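Side-chain contacts in YrbA (PDB 5NFM), which binds divalent metal cations such as copper through two conserved histidines and belongs to the BolA-like protein family: residues G61-L64 with H65-L69; D8-K11 with A12-G16. All coordinates share one frame; numbering follows the deposited sequence.

Contact 1 of 2, residues G61-L64 with H65-L69. With CU (copper (II) ion), chain C.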
loop_
_atom_site.group_PDB
_atom_site.type_symbol
_atom_site.label_atom_id
_atom_site.label_comp_id
_atom_site.label_asym_id
_atom_site.label_seq_id
_atom_site.Cartn_x
_atom_site.Cartn_y
_atom_site.Cartn_z
ATOM N N GLY A 61 -0.580 9.805 8.330
ATOM C CA GLY A 61 -0.951 11.153 7.935
ATOM C C GLY A 61 -0.430 11.484 6.546
ATOM O O GLY A 61 0.653 11.052 6.144
ATOM N N GLY A 62 -1.217 12.249 5.799
ATOM C CA GLY A 62 -0.793 12.691 4.480
ATOM C C GLY A 62 -0.605 11.575 3.475
ATOM O O GLY A 62 0.133 11.747 2.501
ATOM N N ILE A 63 -1.310 10.453 3.653
ATOM C CA ILE A 63 -1.097 9.258 2.843
ATOM C C ILE A 63 -1.261 9.537 1.349
ATOM O O ILE A 63 -0.583 8.909 0.526
ATOM C CB ILE A 63 -2.026 8.125 3.342
ATOM C CG1 ILE A 63 -1.682 6.806 2.654
ATOM C CG2 ILE A 63 -3.502 8.482 3.150
ATOM C CD1 ILE A 63 -2.378 5.604 3.292
ATOM N N LEU A 64 -2.152 10.461 0.970
ATOM C CA LEU A 64 -2.342 10.751 -0.448
ATOM C C LEU A 64 -1.014 11.054 -1.146
ATOM O O LEU A 64 -0.772 10.581 -2.262
ATOM C CB LEU A 64 -3.312 11.920 -0.612
ATOM C CG LEU A 64 -3.624 12.332 -2.050
ATOM C CD1 LEU A 64 -4.380 11.234 -2.772
ATOM C CD2 LEU A 64 -4.408 13.633 -2.066
ATOM N N HIS A 65 -0.153 11.864 -0.514
ATOM C CA HIS A 65 1.161 12.149 -1.084
ATOM C C HIS A 65 2.276 11.291 -0.497
ATOM O O HIS A 65 3.308 11.107 -1.159
ATOM C CB HIS A 65 1.534 13.638 -0.933
ATOM C CG HIS A 65 2.031 14.024 0.432
ATOM N ND1 HIS A 65 1.211 14.514 1.422
ATOM C CD2 HIS A 65 3.281 14.009 0.957
ATOM C CE1 HIS A 65 1.933 14.780 2.498
ATOM N NE2 HIS A 65 3.194 14.483 2.247
ATOM N N ALA A 66 2.111 10.789 0.724
ATOM C CA ALA A 66 3.213 10.156 1.428
ATOM C C ALA A 66 3.353 8.673 1.125
ATOM O O ALA A 66 4.371 8.083 1.496
ATOM C CB ALA A 66 3.081 10.371 2.940
ATOM N N LEU A 67 2.364 8.061 0.466
ATOM C CA LEU A 67 2.446 6.654 0.064
ATOM C C LEU A 67 2.106 6.567 -1.425
ATOM O O LEU A 67 0.933 6.477 -1.804
ATOM C CB LEU A 67 1.513 5.786 0.912
ATOM C CG LEU A 67 1.703 4.278 0.711
ATOM C CD1 LEU A 67 3.085 3.825 1.160
ATOM C CD2 LEU A 67 0.622 3.516 1.450
ATOM N N ALA A 68 3.138 6.608 -2.271
ATOM C CA ALA A 68 2.950 6.534 -3.718
ATOM C C ALA A 68 2.735 5.076 -4.117
ATOM O O ALA A 68 3.534 4.209 -3.755
ATOM C CB ALA A 68 4.178 7.099 -4.427
ATOM N N LEU A 69 1.673 4.806 -4.875
ATOM C CA LEU A 69 1.170 3.450 -5.041
ATOM C C LEU A 69 1.346 2.890 -6.450
ATOM O O LEU A 69 1.160 3.588 -7.457
ATOM C CB LEU A 69 -0.324 3.386 -4.697
ATOM C CG LEU A 69 -0.681 3.692 -3.238
ATOM C CD1 LEU A 69 -2.188 3.735 -3.045
ATOM C CD2 LEU A 69 -0.058 2.675 -2.293
HETATM CU CU CU C . 4.800 14.831 3.425
HETATM O O HOH W 1 -1.160 7.914 -2.694
HETATM O O HOH W 2 4.493 13.326 5.286
HETATM O O HOH W 3 5.441 16.868 2.262
HETATM O O HOH W 4 6.369 15.402 4.564
HETATM O O HOH W 5 3.810 15.996 4.750
#

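Contact 2 of 2, residues D8-K11 with A12-G16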
loop_
_atom_site.group_PDB
_atom_site.type_symbol
_atom_site.label_atom_id
_atom_site.label_comp_id
_atom_site.label_asym_id
_atom_site.label_seq_id
_atom_site.Cartn_x
_atom_site.Cartn_y
_atom_site.Cartn_z
ATOM N N ASP A 8 2.864 -4.383 7.159
ATOM C CA ASP A 8 2.002 -5.184 8.025
ATOM C C ASP A 8 0.536 -4.796 7.844
ATOM O O ASP A 8 -0.342 -5.666 7.763
ATOM C CB ASP A 8 2.389 -4.980 9.496
ATOM C CG ASP A 8 3.682 -5.692 9.910
ATOM O OD1 ASP A 8 4.208 -6.538 9.164
ATOM O OD2 ASP A 8 4.139 -5.387 11.039
ATOM N N MET A 9 0.240 -3.495 7.826
ATOM C CA MET A 9 -1.155 -3.077 7.740
ATOM C C MET A 9 -1.761 -3.467 6.397
ATOM O O MET A 9 -2.918 -3.902 6.328
ATOM C CB MET A 9 -1.267 -1.580 7.990
ATOM C CG MET A 9 -0.941 -1.205 9.428
ATOM S SD MET A 9 -1.399 0.477 9.794
ATOM C CE MET A 9 -3.176 0.238 9.850
ATOM N N ILE A 10 -0.999 -3.324 5.313
ATOM C CA ILE A 10 -1.523 -3.718 4.011
ATOM C C ILE A 10 -1.813 -5.210 3.986
ATOM O O ILE A 10 -2.872 -5.644 3.509
ATOM C CB ILE A 10 -0.569 -3.290 2.881
ATOM C CG1 ILE A 10 -0.454 -1.763 2.840
ATOM C CG2 ILE A 10 -1.068 -3.845 1.550
ATOM C CD1 ILE A 10 0.622 -1.238 1.893
ATOM N N LYS A 11 -0.896 -6.022 4.514
ATOM C CA LYS A 11 -1.092 -7.465 4.451
ATOM C C LYS A 11 -2.195 -7.950 5.382
ATOM O O LYS A 11 -2.848 -8.955 5.082
ATOM C CB LYS A 11 0.229 -8.172 4.693
ATOM C CG LYS A 11 1.165 -7.934 3.509
ATOM C CD LYS A 11 2.525 -8.557 3.677
ATOM C CE LYS A 11 2.448 -10.066 3.675
ATOM N NZ LYS A 11 3.790 -10.655 3.418
ATOM N N ALA A 12 -2.429 -7.254 6.496
ATOM C CA ALA A 12 -3.558 -7.600 7.357
ATOM C C ALA A 12 -4.878 -7.251 6.679
ATOM O O ALA A 12 -5.853 -8.007 6.767
ATOM C CB ALA A 12 -3.448 -6.871 8.693
ATOM N N GLY A 13 -4.923 -6.101 6.006
ATOM C CA GLY A 13 -6.169 -5.627 5.434
ATOM C C GLY A 13 -6.511 -6.240 4.094
ATOM O O GLY A 13 -7.690 -6.286 3.722
ATOM N N ILE A 14 -5.502 -6.699 3.354
ATOM C CA ILE A 14 -5.671 -7.293 2.029
ATOM C C ILE A 14 -5.017 -8.670 2.091
ATOM O O ILE A 14 -3.867 -8.852 1.660
ATOM C CB ILE A 14 -5.076 -6.409 0.917
ATOM C CG1 ILE A 14 -5.597 -4.967 1.035
ATOM C CG2 ILE A 14 -5.407 -7.002 -0.448
ATOM C CD1 ILE A 14 -5.043 -4.015 -0.010
ATOM N N PRO A 15 -5.715 -9.665 2.638
ATOM C CA PRO A 15 -5.093 -10.976 2.848
ATOM C C PRO A 15 -4.586 -11.562 1.537
ATOM O O PRO A 15 -5.287 -11.571 0.526
ATOM C CB PRO A 15 -6.230 -11.813 3.447
ATOM C CG PRO A 15 -7.142 -10.822 4.075
ATOM C CD PRO A 15 -7.081 -9.604 3.195
ATOM N N GLY A 16 -3.364 -12.077 1.566
ATOM C CA GLY A 16 -2.754 -12.660 0.389
ATOM C C GLY A 16 -1.920 -11.704 -0.438
ATOM O O GLY A 16 -1.260 -12.144 -1.389
HETATM O O HOH W 6 -1.620 -11.273 3.653
#

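Contact 1 of 2, residues G61-L64 with H65-L69
Gly-62 O takes the N-H groups of both His-65 and Ala-66 in the single helical turn 63-66 of this BolA-like fold, a turn that runs straight into strand 67-72. Ala-66 N donates to Gly-62 O at 2.8 Å. The bond from His-65 N is weak, with an N-H...O angle of only 131°. Gly-62 sits at the N-cap and has a positive phi. Its carbonyl oxygen also lies over one face of the His-65 ring, 3.1 Å above the plane and offset toward the rim.

One residue on, Leu-67 N donates to Ile-63 O at 3.1 Å. Alongside this bond the two side chains point the same way, and Ile-63 CG1 meets Leu-67 CB at 3.8 Å. With CG1 anti to the backbone N (chi1 -172°), Ile-63 sends this branch beside Leu-67. Between the helical turn and the first residue of the strand, a water lies 2.7 Å from both Leu-64 O and Leu-67 O. It can donate to either, though it has more acceptors nearby than protons.

The ring of His-65 belongs to the copper site. CG stands between the backbone N and the carbonyl carbon (chi1 79°), which brings the ring under Gly-62 O. His-30 is the second histidine ligand, and its ring is nearly perpendicular to that of His-65. Four waters complete the ligands, and His-65 NE2 binds the copper ion at 2.0 Å.

Contact 2 of 2, residues D8-K11 with A12-G16
This is a local contact at the C-terminal end of helix 5-13, where the last turn gives way to the loop that leads to strand 18-23. Three successive backbone bonds, each from residue i+4 to residue i, hold it together. Ala-12 N donates to Asp-8 O at 2.9 Å. Gly-13 N donates to Met-9 O at 3.0 Å. Ile-14 N donates to Ile-10 O at 2.8 Å, although Ile-14 is already the first residue to leave helical angles.

The helix packs on the rest of the BolA-like fold through one side. Ile-10 reaches Val-52 and Leu-56 of helix 45-56 and Val-19 of strand 18-23. Ile-14 touches Ala-37 and Phe-40. Both isoleucines are buried, and they meet each other loosely, Ile-10 CG2 to Ile-14 CD1 at 4.3 Å. The CB of Ile-14 also rests against Ile-10 O, 3.5 Å away, so the side chain of the donor residue also touches the acceptor of the last helical bond. In Ile-14, CG1 is anti to the carbonyl carbon (chi1 -51°) and stands beside the backbone N, which keeps this branch 3.7 Å from the same Ile-10 O.

On the exposed side, the methyl CB of Ala-12 lies 3.5 Å from Asp-8 O. Beyond the last helical bond, a water links the helix end to the loop. It donates to Lys-11 O at 3.0 Å and accepts from the N of Gly-16, a residue with positive phi that follows Pro-15.

Overall arrangement
Both contacts are partly buried and sit on opposite sides of the chain's centre, with centres about 17 Å apart. Each marks the end of a helix. Contact 1 passes directly into a strand, while contact 2 passes into a loop. Each places an isoleucine, Ile-63 or Ile-10, on Leu-56 of helix 45-56, so this helix lies against both. Leu-67 and Ile-14 are buried beside them. Their exposed parts differ. Contact 1 carries a histidine bound to copper, whereas contact 2 has no metal ligand and its exposed residues include Asp-8 and Lys-11. Each also has a water at its helix end; in contact 2 it both donates and accepts, while in contact 1 it lies between two carbonyls.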